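Local coordinates for glutamyl endopeptidase (Staphylococcus epidermidis, PDB 6PYM), which probably cleaves peptide bonds on the carbonyl side of glutamate or aspartate, as a secreted chymotrypsin-like serine endopeptidase, at residues A[19-24]-A[37-42]; A[125-130]-A[173-178]. The protein carries 1 engineered substitution. All blocks are in the same frame, centred on the assembly; numbering follows the deposited sequence.

Contact 1 of 2, residues A[19-24]-A[37-42]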
ATOM      1  N   TYR A  19       2.629  11.006  -2.489  1.00  8.49           N
ATOM      2  CA  TYR A  19       3.039  10.340  -1.262  1.00  7.79           C
ATOM      3  C   TYR A  19       1.997  10.417  -0.162  1.00  8.07           C
ATOM      4  O   TYR A  19       2.023   9.578   0.749  1.00  7.86           O
ATOM      5  CB  TYR A  19       4.353  10.937  -0.760  1.00  8.49           C
ATOM      6  CG  TYR A  19       5.463  10.767  -1.763  1.00  9.63           C
ATOM      7  CD1 TYR A  19       6.002   9.512  -2.014  1.00  9.45           C
ATOM      8  CD2 TYR A  19       5.952  11.848  -2.483  1.00 11.71           C
ATOM      9  CE1 TYR A  19       7.007   9.336  -2.936  1.00  9.90           C
ATOM     10  CE2 TYR A  19       6.961  11.685  -3.416  1.00 12.57           C
ATOM     11  CZ  TYR A  19       7.481  10.424  -3.645  1.00 11.38           C
ATOM     12  OH  TYR A  19       8.486  10.272  -4.584  1.00 13.15           O
ATOM     13  N   ASP A  20       1.068  11.376  -0.232  1.00  8.44           N
ATOM     14  CA  ASP A  20       0.157  11.578   0.889  1.00  8.49           C
ATOM     15  C   ASP A  20      -0.678  10.336   1.181  1.00  7.21           C
ATOM     16  O   ASP A  20      -0.979  10.049   2.343  1.00  8.27           O
ATOM     17  CB  ASP A  20      -0.723  12.825   0.712  1.00  9.29           C
ATOM     18  CG  ASP A  20      -1.609  12.787  -0.536  1.00  9.25           C
ATOM     19  OD1 ASP A  20      -1.405  11.950  -1.445  1.00 10.55           O
ATOM     20  OD2 ASP A  20      -2.520  13.656  -0.618  1.00 10.96           O
ATOM     21  N   ALA A  21      -1.059   9.591   0.143  1.00  7.76           N
ATOM     22  CA  ALA A  21      -1.912   8.424   0.317  1.00  7.26           C
ATOM     23  C   ALA A  21      -1.161   7.219   0.868  1.00  7.22           C
ATOM     24  O   ALA A  21      -1.799   6.268   1.335  1.00  7.33           O
ATOM     25  CB  ALA A  21      -2.578   8.062  -1.012  1.00  7.97           C
ATOM     26  N   VAL A  22       0.167   7.219   0.786  1.00  7.00           N
ATOM     27  CA  VAL A  22       0.961   6.131   1.343  1.00  7.10           C
ATOM     28  C   VAL A  22       0.805   6.131   2.860  1.00  6.96           C
ATOM     29  O   VAL A  22       0.940   7.181   3.507  1.00  7.76           O
ATOM     30  CB  VAL A  22       2.429   6.280   0.915  1.00  7.44           C
ATOM     31  CG1 VAL A  22       3.276   5.152   1.487  1.00  8.17           C
ATOM     32  CG2 VAL A  22       2.543   6.325  -0.609  1.00  8.34           C
ATOM     33  N   SER A  23       0.518   4.957   3.440  1.00  6.77           N
ATOM     34  CA  SER A  23       0.080   4.888   4.826  1.00  7.92           C
ATOM     35  C   SER A  23       0.843   3.840   5.623  1.00  7.47           C
ATOM     36  O   SER A  23       1.170   2.762   5.116  1.00  7.87           O
ATOM     37  CB  SER A  23      -1.412   4.580   4.909  1.00  8.16           C
ATOM     38  OG  SER A  23      -2.178   5.552   4.210  1.00  8.81           O
ATOM     39  N   PHE A  24       1.086   4.166   6.888  1.00  7.40           N
ATOM     40  CA  PHE A  24       1.744   3.296   7.854  1.00  7.71           C
ATOM     41  C   PHE A  24       0.689   2.593   8.699  1.00  7.65           C
ATOM     42  O   PHE A  24      -0.271   3.229   9.153  1.00  8.90           O
ATOM     43  CB  PHE A  24       2.649   4.162   8.735  1.00  7.95           C
ATOM     44  CG  PHE A  24       3.190   3.473   9.958  1.00  8.18           C
ATOM     45  CD1 PHE A  24       4.181   2.510   9.854  1.00  8.78           C
ATOM     46  CD2 PHE A  24       2.730   3.823  11.225  1.00  9.05           C
ATOM     47  CE1 PHE A  24       4.684   1.890  10.992  1.00 10.05           C
ATOM     48  CE2 PHE A  24       3.232   3.210  12.358  1.00 10.81           C
ATOM     49  CZ  PHE A  24       4.207   2.250  12.238  1.00 10.85           C
ATOM     50  N   SER A  37       2.190  -1.482   5.634  1.00  7.26           N
ATOM     51  CA  SER A  37       1.975  -0.345   4.761  1.00  7.17           C
ATOM     52  C   SER A  37       0.620  -0.487   4.078  1.00  6.92           C
ATOM     53  O   SER A  37      -0.001  -1.552   4.081  1.00  7.81           O
ATOM     54  CB  SER A  37       3.078  -0.281   3.700  1.00  7.20           C
ATOM     55  OG  SER A  37       4.372  -0.234   4.296  1.00  6.90           O
ATOM     56  N   GLY A  38       0.183   0.591   3.449  1.00  6.97           N
ATOM     57  CA  GLY A  38      -1.036   0.557   2.673  1.00  7.18           C
ATOM     58  C   GLY A  38      -1.170   1.833   1.881  1.00  6.49           C
ATOM     59  O   GLY A  38      -0.278   2.683   1.895  1.00  6.96           O
ATOM     60  N   VAL A  39      -2.314   1.991   1.217  1.00  6.51           N
ATOM     61  CA  VAL A  39      -2.526   3.178   0.390  1.00  6.87           C
ATOM     62  C   VAL A  39      -3.993   3.585   0.445  1.00  6.74           C
ATOM     63  O   VAL A  39      -4.890   2.755   0.253  1.00  7.49           O
ATOM     64  CB  VAL A  39      -2.010   2.964  -1.053  1.00  7.28           C
ATOM     65  CG1 VAL A  39      -2.706   1.788  -1.748  1.00  8.60           C
ATOM     66  CG2 VAL A  39      -2.133   4.245  -1.870  1.00  8.52           C
ATOM     67  N   VAL A  40      -4.237   4.870   0.708  1.00  7.39           N
ATOM     68  CA  VAL A  40      -5.599   5.393   0.706  1.00  6.94           C
ATOM     69  C   VAL A  40      -6.123   5.435  -0.720  1.00  7.36           C
ATOM     70  O   VAL A  40      -5.473   5.996  -1.608  1.00  7.85           O
ATOM     71  CB  VAL A  40      -5.640   6.803   1.317  1.00  7.68           C
ATOM     72  CG1 VAL A  40      -7.061   7.367   1.244  1.00  9.28           C
ATOM     73  CG2 VAL A  40      -5.130   6.788   2.750  1.00  8.18           C
ATOM     74  N   VAL A  41      -7.323   4.881  -0.939  1.00  7.69           N
ATOM     75  CA  VAL A  41      -7.905   4.798  -2.281  1.00  8.79           C
ATOM     76  C   VAL A  41      -9.354   5.266  -2.360  1.00  8.49           C
ATOM     77  O   VAL A  41      -9.916   5.333  -3.458  1.00  9.75           O
ATOM     78  CB  VAL A  41      -7.778   3.389  -2.896  1.00  9.09           C
ATOM     79  CG1 VAL A  41      -6.331   2.966  -3.019  1.00  9.08           C
ATOM     80  CG2 VAL A  41      -8.567   2.366  -2.090  1.00 10.08           C
ATOM     81  N   GLY A  42      -9.975   5.573  -1.226  1.00  8.93           N
ATOM     82  CA  GLY A  42     -11.352   6.030  -1.225  1.00 10.15           C
ATOM     83  C   GLY A  42     -11.651   6.793   0.046  1.00  9.54           C
ATOM     84  O   GLY A  42     -10.813   6.904   0.945  1.00 10.91           O
TER
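Ala-21 O is gripped twice: Val-40 N reaches it across the contact at 2.9 Å with a nearly straight N-H (166°), and Ser-23 OG, from its own segment, donates to the same Ala-21 O at 3.0 Å. The two donors arrive from opposite faces of the carbonyl plane, the hydroxyl well above it. Chi1 of Ser-23 (-57°) sets OG anti to the carbonyl carbon, which turns the hydroxyl back toward Ala-21. Farther along, Ser-23 and Gly-38 exchange both backbone bonds of an antiparallel hydrogen-bonded pair; the return bond, from Gly-38 N to Ser-23 O, is the more bent, at 133°. The carbonyls also take CA-H contacts, with Ser-37 CA 3.2 Å from Ser-23 O and Val-39 CA lying against Ala-21 O.

Direct side-chain contact between the segments is limited to a few atoms. Ala-21 CB sits 3.9 Å from Val-39 CG2 and beside Val-40 CB, while Val-40 CG2 comes within 3.5 Å of Ser-23 OG, laying a methyl against the hydroxyl. Val-22 and Val-39 form a non-hydrogen-bonded pair on one face, where both reach Pro-172; Ser-23 and Val-40 turn instead to Pro-67. Ser-37 OG is held by Gly-167 O and Tyr-134 N, close to Ala-169, the engineered position of the predicted charge-relay serine.

This is the first hairpin of the N-terminal barrel of a chymotrypsin-like protease; a type I turn from Tyr-19 to Val-22 leads into its first strand. Backbone bonds, more than side-chain interlock, hold it together, and the serine hydroxyl adds a second donor to the carbonyl of buried Ala-21, just before the strand begins.

Contact 2 of 2, residues A[125-130]-A[173-178]; sequences INENIT and VFNGKN
Glu-127 holds CG anti to its backbone N (chi1 178°) and runs on extended, which carries its carboxylate over to Asn-175, where OE2 lies 3.4 Å from Asn-175 CB. Thr-130 instead has OG1 between the backbone N and the carbonyl carbon (chi1 54°), placing the hydroxyl 3.5 Å from Phe-174 CB, at the edge of that ring and near its plane.

Carboxylate and amide planes are only 22° apart, and water bridges them: water 1 donates to Glu-127 OE2 at 2.6 Å and accepts from Asn-175 ND2, while Asn-175 OD1 accepts from Gln-179 N, which helps hold the amide in place. Water 2 gives one hydrogen to the same OE2 and the other to Asn-128 O, and accepts from Gly-176 N at 2.8 Å. OE1 binds Arg-124 N, so both carboxylate oxygens are engaged. Water 3 joins Thr-130 OG1 to Asn-175 O.

Direct bonding is confined to Thr-130 and Phe-174, an antiparallel hydrogen-bonded pair: Phe-174 N meets Thr-130 O at 2.8 Å, and Thr-130 N approaches Phe-174 O in the carbonyl plane. Next to this pair, Ile-129 CD1 packs on Val-173 CG1 at 3.6 Å.

Beyond it, 173-178 goes into a type I turn from Asn-175 to Asn-178. Strand 128-133 also pairs with 143-154, and strand 172-174 with 180-188; Ile-129 and Val-173 are buried against Ile-181 and Tyr-160 in the C-terminal barrel, while the Phe-174 ring meets His-18 edge-to-face.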
ATOM      1  N   ILE A 125       6.398  -5.683 -18.791  1.00 12.36           N
ATOM      2  CA  ILE A 125       7.688  -5.989 -18.196  1.00 13.51           C
ATOM      3  C   ILE A 125       8.725  -4.993 -18.713  1.00 12.55           C
ATOM      4  O   ILE A 125       8.589  -4.416 -19.804  1.00 12.39           O
ATOM      5  CB  ILE A 125       8.122  -7.450 -18.402  1.00 14.44           C
ATOM      6  CG1 ILE A 125       8.368  -7.740 -19.883  1.00 15.65           C
ATOM      7  CG2 ILE A 125       7.100  -8.402 -17.780  1.00 15.92           C
ATOM      8  CD1 ILE A 125       8.953  -9.117 -20.143  1.00 21.04           C
ATOM      9  N   ASN A 126       9.737  -4.739 -17.885  1.00 13.07           N
ATOM     10  CA  ASN A 126      10.834  -3.790 -18.098  1.00 13.31           C
ATOM     11  C   ASN A 126      10.440  -2.355 -17.756  1.00 14.86           C
ATOM     12  O   ASN A 126      11.289  -1.458 -17.816  1.00 15.89           O
ATOM     13  CB  ASN A 126      11.441  -3.853 -19.511  1.00 17.43           C
ATOM     14  CG  ASN A 126      12.796  -3.186 -19.606  1.00 25.89           C
ATOM     15  OD1 ASN A 126      13.650  -3.359 -18.738  1.00 29.66           O
ATOM     16  ND2 ASN A 126      12.998  -2.410 -20.667  1.00 30.19           N
ATOM     17  N   GLU A 127       9.189  -2.108 -17.395  1.00 13.91           N
ATOM     18  CA  GLU A 127       8.755  -0.766 -17.045  1.00 13.02           C
ATOM     19  C   GLU A 127       9.368  -0.327 -15.714  1.00 10.98           C
ATOM     20  O   GLU A 127       9.493  -1.122 -14.778  1.00 11.57           O
ATOM     21  CB  GLU A 127       7.236  -0.782 -16.942  1.00 16.12           C
ATOM     22  CG  GLU A 127       6.599   0.504 -16.553  1.00 18.34           C
ATOM     23  CD  GLU A 127       5.095   0.441 -16.680  1.00 17.78           C
ATOM     24  OE1 GLU A 127       4.583  -0.457 -17.391  1.00 17.72           O
ATOM     25  OE2 GLU A 127       4.424   1.295 -16.071  1.00 20.94           O
ATOM     26  N   ASN A 128       9.745   0.945 -15.637  1.00 11.55           N
ATOM     27  CA  ASN A 128      10.323   1.511 -14.424  1.00 11.50           C
ATOM     28  C   ASN A 128       9.216   1.885 -13.448  1.00 11.89           C
ATOM     29  O   ASN A 128       8.264   2.582 -13.810  1.00 11.94           O
ATOM     30  CB  ASN A 128      11.127   2.760 -14.773  1.00 14.96           C
ATOM     31  CG  ASN A 128      12.365   2.453 -15.587  1.00 16.44           C
ATOM     32  OD1 ASN A 128      13.080   1.496 -15.316  1.00 18.96           O
ATOM     33  ND2 ASN A 128      12.626   3.279 -16.593  1.00 22.17           N
ATOM     34  N   ILE A 129       9.348   1.428 -12.202  1.00 10.14           N
ATOM     35  CA  ILE A 129       8.314   1.583 -11.187  1.00  9.92           C
ATOM     36  C   ILE A 129       8.966   1.925  -9.853  1.00  8.73           C
ATOM     37  O   ILE A 129      10.188   1.877  -9.697  1.00  9.65           O
ATOM     38  CB  ILE A 129       7.457   0.308 -11.051  1.00  9.57           C
ATOM     39  CG1 ILE A 129       8.353  -0.884 -10.710  1.00 10.90           C
ATOM     40  CG2 ILE A 129       6.650   0.051 -12.336  1.00 11.12           C
ATOM     41  CD1 ILE A 129       7.621  -2.038 -10.078  1.00 12.25           C
ATOM     42  N   THR A 130       8.124   2.267  -8.879  1.00  9.07           N
ATOM     43  CA  THR A 130       8.543   2.414  -7.496  1.00  9.32           C
ATOM     44  C   THR A 130       7.603   1.638  -6.588  1.00  8.16           C
ATOM     45  O   THR A 130       6.438   1.406  -6.924  1.00  9.62           O
ATOM     46  CB  THR A 130       8.565   3.880  -7.046  1.00 10.01           C
ATOM     47  OG1 THR A 130       7.292   4.489  -7.304  1.00  9.71           O
ATOM     48  CG2 THR A 130       9.658   4.657  -7.765  1.00 11.03           C
ATOM     49  N   VAL A 173       2.531  -0.045  -5.406  1.00  7.11           N
ATOM     50  CA  VAL A 173       3.462  -0.095  -6.525  1.00  7.87           C
ATOM     51  C   VAL A 173       2.998   0.977  -7.500  1.00  7.76           C
ATOM     52  O   VAL A 173       1.864   0.917  -7.985  1.00  8.47           O
ATOM     53  CB  VAL A 173       3.426  -1.470  -7.210  1.00  8.23           C
ATOM     54  CG1 VAL A 173       4.516  -1.561  -8.272  1.00  9.55           C
ATOM     55  CG2 VAL A 173       3.520  -2.608  -6.199  1.00  8.58           C
ATOM     56  N   PHE A 174       3.842   1.968  -7.767  1.00  7.73           N
ATOM     57  CA  PHE A 174       3.481   3.097  -8.615  1.00  8.40           C
ATOM     58  C   PHE A 174       4.192   3.000  -9.959  1.00  8.30           C
ATOM     59  O   PHE A 174       5.391   2.702 -10.022  1.00  9.64           O
ATOM     60  CB  PHE A 174       3.896   4.424  -7.973  1.00  9.39           C
ATOM     61  CG  PHE A 174       3.088   4.821  -6.768  1.00  8.43           C
ATOM     62  CD1 PHE A 174       1.800   5.306  -6.897  1.00  9.30           C
ATOM     63  CD2 PHE A 174       3.641   4.755  -5.497  1.00  8.60           C
ATOM     64  CE1 PHE A 174       1.069   5.699  -5.777  1.00  9.23           C
ATOM     65  CE2 PHE A 174       2.918   5.146  -4.374  1.00  8.82           C
ATOM     66  CZ  PHE A 174       1.632   5.623  -4.517  1.00  8.89           C
ATOM     67  N   ASN A 175       3.457   3.298 -11.037  1.00  8.92           N
ATOM     68  CA  ASN A 175       4.095   3.510 -12.329  1.00 10.82           C
ATOM     69  C   ASN A 175       4.644   4.935 -12.436  1.00 10.09           C
ATOM     70  O   ASN A 175       4.604   5.727 -11.485  1.00 10.53           O
ATOM     71  CB  ASN A 175       3.153   3.146 -13.481  1.00 11.11           C
ATOM     72  CG  ASN A 175       1.924   4.041 -13.563  1.00  9.80           C
ATOM     73  OD1 ASN A 175       1.890   5.133 -12.996  1.00  9.90           O
ATOM     74  ND2 ASN A 175       0.909   3.578 -14.294  1.00 10.74           N
ATOM     75  N   GLY A 176       5.177   5.268 -13.617  1.00 11.56           N
ATOM     76  CA  GLY A 176       5.766   6.576 -13.842  1.00 12.60           C
ATOM     77  C   GLY A 176       4.772   7.715 -13.799  1.00 12.93           C
ATOM     78  O   GLY A 176       5.172   8.865 -13.580  1.00 14.65           O
ATOM     79  N   LYS A 177       3.494   7.429 -14.016  1.00 12.26           N
ATOM     80  CA  LYS A 177       2.425   8.406 -13.862  1.00 12.79           C
ATOM     81  C   LYS A 177       1.929   8.517 -12.422  1.00 11.23           C
ATOM     82  O   LYS A 177       0.937   9.209 -12.171  1.00 12.43           O
ATOM     83  CB  LYS A 177       1.258   8.066 -14.792  1.00 14.91           C
ATOM     84  CG  LYS A 177       1.583   8.156 -16.280  1.00 19.83           C
ATOM     85  CD  LYS A 177       0.401   7.692 -17.119  1.00 23.14           C
ATOM     86  CE  LYS A 177       0.717   7.745 -18.603  1.00 28.03           C
ATOM     87  NZ  LYS A 177      -0.410   7.219 -19.415  1.00 31.01           N
ATOM     88  N   ASN A 178       2.590   7.845 -11.481  1.00 10.68           N
ATOM     89  CA  ASN A 178       2.204   7.866 -10.072  1.00 10.29           C
ATOM     90  C   ASN A 178       0.822   7.279  -9.845  1.00  9.82           C
ATOM     91  O   ASN A 178       0.103   7.693  -8.934  1.00 12.19           O
ATOM     92  CB  ASN A 178       2.363   9.248  -9.445  1.00 13.25           C
ATOM     93  CG  ASN A 178       3.808   9.668  -9.365  1.00 13.84           C
ATOM     94  OD1 ASN A 178       4.684   8.836  -9.150  1.00 15.99           O
ATOM     95  ND2 ASN A 178       4.067  10.959  -9.525  1.00 18.55           N
TER
HETATM   96  O   HOH W   1       1.789   1.242 -15.992  1.00 15.40           O
HETATM   97  O   HOH W   2       6.132   3.251 -15.315  1.00 17.89           O
HETATM   98  O   HOH W   3       6.996   5.552  -9.840  1.00 12.41           O

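In the fold
Contact 1 closes before contact 2 opens, so the two come in series along the chain, with centres about 17 Å apart. Each belongs to a different sheet: the hairpin of strands 22-27 and 34-42 supplies the first two strands of the closed six-stranded barrel, whereas strands 128-133 and 172-174 pair within the second, seven-stranded sheet. That is the two-barrel plan of chymotrypsin-like proteases, whose catalytic residues lie between the barrels. The contacts meet across this divide, with Val-22 CG2 packed 4.0 Å from Phe-174 CE2. The predicted His-51 and Asp-93 come from between them in sequence, and Ala-169, the engineered position, shortly precedes strand 172-174.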